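Local coordinates for protein endoglucanase (Clostridium thermocellum, PDB 2E4T) that hydrolyses internal beta-1,4-glucosidic bonds of cellulose and of xyloglucan through its glycoside hydrolase family 44 module, one part of a longer multidomain enzyme, at residues G45-G50 with T70-D75; P314-L317 with I323-S326. All coordinates share one frame; numbering follows the deposited sequence.

Interaction 1. Residues G45-G50 with T70-D75; sequences GNRTTG and TYLLED
The Arg47 guanidinium lies with one face against Tyr71, whose CB sits 3.2 Å above the guanidinium plane and toward its rim, while the Tyr71 ring has CB of Asp75, one helical turn further on, over a face. The pair joins a loop and a short helix of a TIM-like barrel: residues 45-50 follow the barrel strand 40-43, and residues 70-75 form the short helix 71-75 with the residue before it. Guanidinium and ring planes are 22° apart, but the offset puts the charged group over the root of the tyrosine rather than over its ring centre, with NH2 of Arg47 3.3 Å from CB of Tyr71. NE approaches the ring obliquely, 3.6 Å from CD2 of Tyr71. A bend at chi2 (-79°) turns the arginine chain obliquely across the tyrosine. The arginine's charge is answered by Asp69, which forms a salt bridge with NH1 and also accepts from the backbone N of Tyr71, tying the guanidinium to the start of the helix. Deeper down the contact is aliphatic: CD2 of Leu72 packs 3.9 Å from CB of Arg47, and the same leucine touches Phe43 and Val89. The turn carrying the arginine is fastened at the Gly45 carbonyl, which accepts from the backbone N of Thr48 and also from its hydroxyl, Thr48 OG1 lying 2.8 Å from Gly45 O in the carbonyl plane.

Interaction 2. Residues P314-L317 with I323-S326; sequences PRTL and IEDS
The long connection between helix 304-312 and helix 327-331, beyond the barrel strand 279-284, is drawn together by a buried polar contact just ahead of the second helix. Its two halves meet through Thr316 and Glu324, whose side chains cross at about a right angle. OG1 of Thr316 donates to OE1 of Glu324 at 2.7 Å, and it comes from above the carboxylate plane, 40° out of it. With OG1 anti to the carbonyl carbon, the threonine methyl falls anti to the backbone N and lies beside the same carboxylate oxygen, CG2 being 3.5 Å from OE1 of Glu324. A water bridges the two segments as well: it donates to OG1 of Thr316 at 2.8 Å and accepts from the backbone N of Glu324 at 2.9 Å. The hydroxyl therefore donates a hydrogen bond to the carboxylate and accepts one from the water, while the water links it to the main chain of the residue that bears the carboxylate. The glutamate reaches the threonine with CG between its backbone N and carbonyl carbon (chi1 70°) and its chain extended beyond. Its other oxygen is engaged too, since OG of Ser326 donates at 2.6 Å to OE2 of Glu324, which receives it on its anti lone pair. Ser326 is the N-cap of helix 327-331, and its OG also accepts from the backbone N of Gly329. Around the threonine, Trp284 and Tyr322 supply aromatic cover. The carboxylate, gripped at both oxygens by hydroxyls, is thus held against rotation, and the two donors would be expected to favour its ionised form; through Ser326 it also orients the hydroxyl that caps the helix.

Overall arrangement
Interactions 1 and 2 occupy separate regions of the TIM-like barrel, with centres 33 Å apart and nearest atoms about 19 Å apart. All of 45-50 and 70-75 precedes 314-317 and 323-326 in the chain. Interaction 1 ties a loop to the start of a short helix, and interaction 2 draws together two parts of one connection, reaching helix 327-331 through Ser326. The first lies at the surface and rests on a flat group over an aliphatic carbon, whereas the second is buried and rests on hydroxyls, a carboxylate and a water. Both lie away from the calcium and zinc sites, and a glycerol, probably from the crystallisation liquor, lies about 4 Å from the Leu72 side chain.

Interaction 1. Residues G45-G50 with T70-D75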
loop_
_atom_site.group_PDB
_atom_site.type_symbol
_atom_site.label_atom_id
_atom_site.label_comp_id
_atom_site.label_asym_id
_atom_site.label_seq_id
_atom_site.Cartn_x
_atom_site.Cartn_y
_atom_site.Cartn_z
ATOM N N GLY A 45 -7.252 6.927 4.071
ATOM C CA GLY A 45 -8.531 6.314 4.272
ATOM C C GLY A 45 -9.641 7.338 4.534
ATOM O O GLY A 45 -9.422 8.558 4.475
ATOM N N ASN A 46 -10.843 6.820 4.795
ATOM C CA ASN A 46 -12.044 7.663 4.728
ATOM C C ASN A 46 -11.958 8.884 5.653
ATOM O O ASN A 46 -12.431 9.975 5.257
ATOM C CB ASN A 46 -13.267 6.846 5.133
ATOM C CG ASN A 46 -13.621 5.808 4.109
ATOM O OD1 ASN A 46 -13.136 5.855 2.959
ATOM N ND2 ASN A 46 -14.544 4.888 4.468
ATOM N N ARG A 47 -11.403 8.750 6.860
ATOM C CA ARG A 47 -11.421 9.861 7.795
ATOM C C ARG A 47 -10.548 11.006 7.320
ATOM O O ARG A 47 -10.684 12.144 7.867
ATOM C CB ARG A 47 -10.946 9.436 9.172
ATOM C CG ARG A 47 -12.042 8.942 10.083
ATOM C CD ARG A 47 -12.799 10.138 10.667
ATOM N NE ARG A 47 -13.846 9.674 11.575
ATOM C CZ ARG A 47 -14.429 10.505 12.445
ATOM N NH1 ARG A 47 -14.138 11.808 12.467
ATOM N NH2 ARG A 47 -15.354 10.020 13.300
ATOM N N THR A 48 -9.627 10.789 6.388
ATOM C CA THR A 48 -8.720 11.847 6.012
ATOM C C THR A 48 -9.297 12.847 4.987
ATOM O O THR A 48 -8.764 13.937 4.863
ATOM C CB THR A 48 -7.361 11.297 5.537
ATOM O OG1 THR A 48 -7.504 10.583 4.320
ATOM C CG2 THR A 48 -6.722 10.444 6.629
ATOM N N THR A 49 -10.420 12.500 4.339
ATOM C CA THR A 49 -10.962 13.402 3.320
ATOM C C THR A 49 -11.377 14.762 3.892
ATOM O O THR A 49 -11.127 15.804 3.304
ATOM C CB THR A 49 -12.143 12.703 2.621
ATOM O OG1 THR A 49 -11.646 11.578 1.903
ATOM C CG2 THR A 49 -12.893 13.682 1.695
ATOM N N GLY A 50 -12.048 14.709 5.067
ATOM C CA GLY A 50 -12.579 15.923 5.677
ATOM C C GLY A 50 -11.754 16.439 6.845
ATOM O O GLY A 50 -12.219 17.279 7.619
ATOM N N THR A 70 -13.629 14.768 17.190
ATOM C CA THR A 70 -12.210 14.672 17.514
ATOM C C THR A 70 -11.654 13.236 17.327
ATOM O O THR A 70 -10.566 12.940 17.845
ATOM C CB THR A 70 -11.966 15.100 18.970
ATOM O OG1 THR A 70 -12.865 14.357 19.830
ATOM C CG2 THR A 70 -12.261 16.578 19.161
ATOM N N TYR A 71 -12.320 12.400 16.529
ATOM C CA TYR A 71 -11.879 11.009 16.396
ATOM C C TYR A 71 -10.412 10.870 16.061
ATOM O O TYR A 71 -9.723 9.992 16.615
ATOM C CB TYR A 71 -12.722 10.297 15.319
ATOM C CG TYR A 71 -12.213 8.890 15.007
ATOM C CD1 TYR A 71 -12.544 7.823 15.834
ATOM C CD2 TYR A 71 -11.363 8.636 13.943
ATOM C CE1 TYR A 71 -12.033 6.536 15.575
ATOM C CE2 TYR A 71 -10.877 7.356 13.648
ATOM C CZ TYR A 71 -11.241 6.317 14.441
ATOM O OH TYR A 71 -10.777 5.041 14.185
ATOM N N LEU A 72 -9.876 11.657 15.104
ATOM C CA LEU A 72 -8.491 11.410 14.698
ATOM C C LEU A 72 -7.508 11.806 15.809
ATOM O O LEU A 72 -6.417 11.221 15.889
ATOM C CB LEU A 72 -8.139 12.089 13.382
ATOM C CG LEU A 72 -8.770 11.466 12.159
ATOM C CD1 LEU A 72 -8.466 12.301 10.932
ATOM C CD2 LEU A 72 -8.275 10.003 11.957
ATOM N N LEU A 73 -7.841 12.818 16.619
ATOM C CA LEU A 73 -7.037 13.166 17.773
ATOM C C LEU A 73 -6.967 12.000 18.768
ATOM O O LEU A 73 -5.919 11.625 19.294
ATOM C CB LEU A 73 -7.596 14.413 18.470
ATOM C CG LEU A 73 -7.408 15.703 17.686
ATOM C CD1 LEU A 73 -8.431 16.766 18.167
ATOM C CD2 LEU A 73 -5.980 16.192 17.803
ATOM N N GLU A 74 -8.143 11.422 19.055
ATOM C CA GLU A 74 -8.246 10.336 20.006
ATOM C C GLU A 74 -7.589 9.066 19.469
ATOM O O GLU A 74 -6.715 8.475 20.136
ATOM C CB GLU A 74 -9.729 10.094 20.319
ATOM C CG GLU A 74 -10.343 11.233 21.022
ATOM C CD GLU A 74 -11.848 11.017 21.078
ATOM O OE1 GLU A 74 -12.302 9.957 21.582
ATOM O OE2 GLU A 74 -12.630 11.873 20.621
ATOM N N ASP A 75 -7.947 8.669 18.263
ATOM C CA ASP A 75 -7.412 7.432 17.694
ATOM C C ASP A 75 -5.915 7.496 17.464
ATOM O O ASP A 75 -5.224 6.458 17.578
ATOM C CB ASP A 75 -8.095 7.089 16.398
ATOM C CG ASP A 75 -7.660 5.727 15.879
ATOM O OD1 ASP A 75 -8.058 4.722 16.505
ATOM O OD2 ASP A 75 -6.903 5.626 14.907
#

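Interaction 2. Residues P314-L317 with I323-S326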
loop_
_atom_site.group_PDB
_atom_site.type_symbol
_atom_site.label_atom_id
_atom_site.label_comp_id
_atom_site.label_asym_id
_atom_site.label_seq_id
_atom_site.Cartn_x
_atom_site.Cartn_y
_atom_site.Cartn_z
ATOM N N PRO A 314 -2.883 -14.335 -4.424
ATOM C CA PRO A 314 -1.810 -13.413 -4.827
ATOM C C PRO A 314 -1.398 -13.617 -6.316
ATOM O O PRO A 314 -0.850 -12.681 -6.910
ATOM C CB PRO A 314 -0.660 -13.737 -3.863
ATOM C CG PRO A 314 -1.401 -14.206 -2.622
ATOM C CD PRO A 314 -2.535 -15.051 -3.170
ATOM N N ARG A 315 -1.654 -14.785 -6.884
ATOM C CA ARG A 315 -1.313 -15.004 -8.286
ATOM C C ARG A 315 -2.064 -14.071 -9.225
ATOM O O ARG A 315 -1.579 -13.808 -10.334
ATOM C CB ARG A 315 -1.498 -16.485 -8.626
ATOM C CG ARG A 315 -0.462 -17.349 -7.966
ATOM C CD ARG A 315 -0.800 -18.837 -8.031
ATOM N NE ARG A 315 -0.847 -19.262 -9.443
ATOM C CZ ARG A 315 -1.390 -20.418 -9.828
ATOM N NH1 ARG A 315 -1.935 -21.268 -8.929
ATOM N NH2 ARG A 315 -1.408 -20.697 -11.136
ATOM N N THR A 316 -3.241 -13.566 -8.835
ATOM C CA THR A 316 -3.914 -12.595 -9.714
ATOM C C THR A 316 -3.073 -11.332 -9.917
ATOM O O THR A 316 -3.256 -10.605 -10.889
ATOM C CB THR A 316 -5.297 -12.256 -9.123
ATOM O OG1 THR A 316 -6.004 -13.489 -9.073
ATOM C CG2 THR A 316 -6.030 -11.197 -9.891
ATOM N N LEU A 317 -2.157 -11.063 -8.961
ATOM C CA LEU A 317 -1.285 -9.916 -9.102
ATOM C C LEU A 317 -0.327 -10.032 -10.306
ATOM O O LEU A 317 0.042 -9.005 -10.876
ATOM C CB LEU A 317 -0.460 -9.691 -7.837
ATOM C CG LEU A 317 -1.277 -9.354 -6.591
ATOM C CD1 LEU A 317 -0.382 -9.362 -5.338
ATOM C CD2 LEU A 317 -1.960 -7.987 -6.717
ATOM N N ILE A 323 -6.710 -17.704 -13.090
ATOM C CA ILE A 323 -8.026 -17.064 -13.191
ATOM C C ILE A 323 -8.770 -17.365 -11.878
ATOM O O ILE A 323 -9.267 -18.459 -11.632
ATOM C CB ILE A 323 -8.823 -17.609 -14.358
ATOM C CG1 ILE A 323 -8.061 -17.425 -15.694
ATOM C CG2 ILE A 323 -10.168 -16.897 -14.417
ATOM C CD1 ILE A 323 -7.658 -15.977 -15.996
ATOM N N GLU A 324 -8.867 -16.351 -11.049
ATOM C CA GLU A 324 -9.544 -16.457 -9.790
ATOM C C GLU A 324 -11.064 -16.581 -9.984
ATOM O O GLU A 324 -11.602 -16.226 -11.022
ATOM C CB GLU A 324 -9.214 -15.249 -8.877
ATOM C CG GLU A 324 -9.811 -13.952 -9.354
ATOM C CD GLU A 324 -9.448 -12.795 -8.466
ATOM O OE1 GLU A 324 -8.336 -12.839 -7.848
ATOM O OE2 GLU A 324 -10.245 -11.794 -8.400
ATOM N N ASP A 325 -11.733 -17.037 -8.906
ATOM C CA ASP A 325 -13.189 -17.095 -8.870
ATOM C C ASP A 325 -13.695 -15.741 -8.344
ATOM O O ASP A 325 -13.737 -15.528 -7.125
ATOM C CB ASP A 325 -13.630 -18.219 -7.958
ATOM C CG ASP A 325 -15.122 -18.384 -7.853
ATOM O OD1 ASP A 325 -15.833 -17.676 -8.583
ATOM O OD2 ASP A 325 -15.568 -19.196 -7.016
ATOM N N SER A 326 -13.997 -14.823 -9.255
ATOM C CA SER A 326 -14.545 -13.518 -8.886
ATOM C C SER A 326 -15.117 -12.883 -10.134
ATOM O O SER A 326 -14.849 -13.327 -11.264
ATOM C CB SER A 326 -13.490 -12.582 -8.322
ATOM O OG SER A 326 -12.692 -12.053 -9.355
HETATM O O HOH W 1 -7.151 -14.124 -11.557
#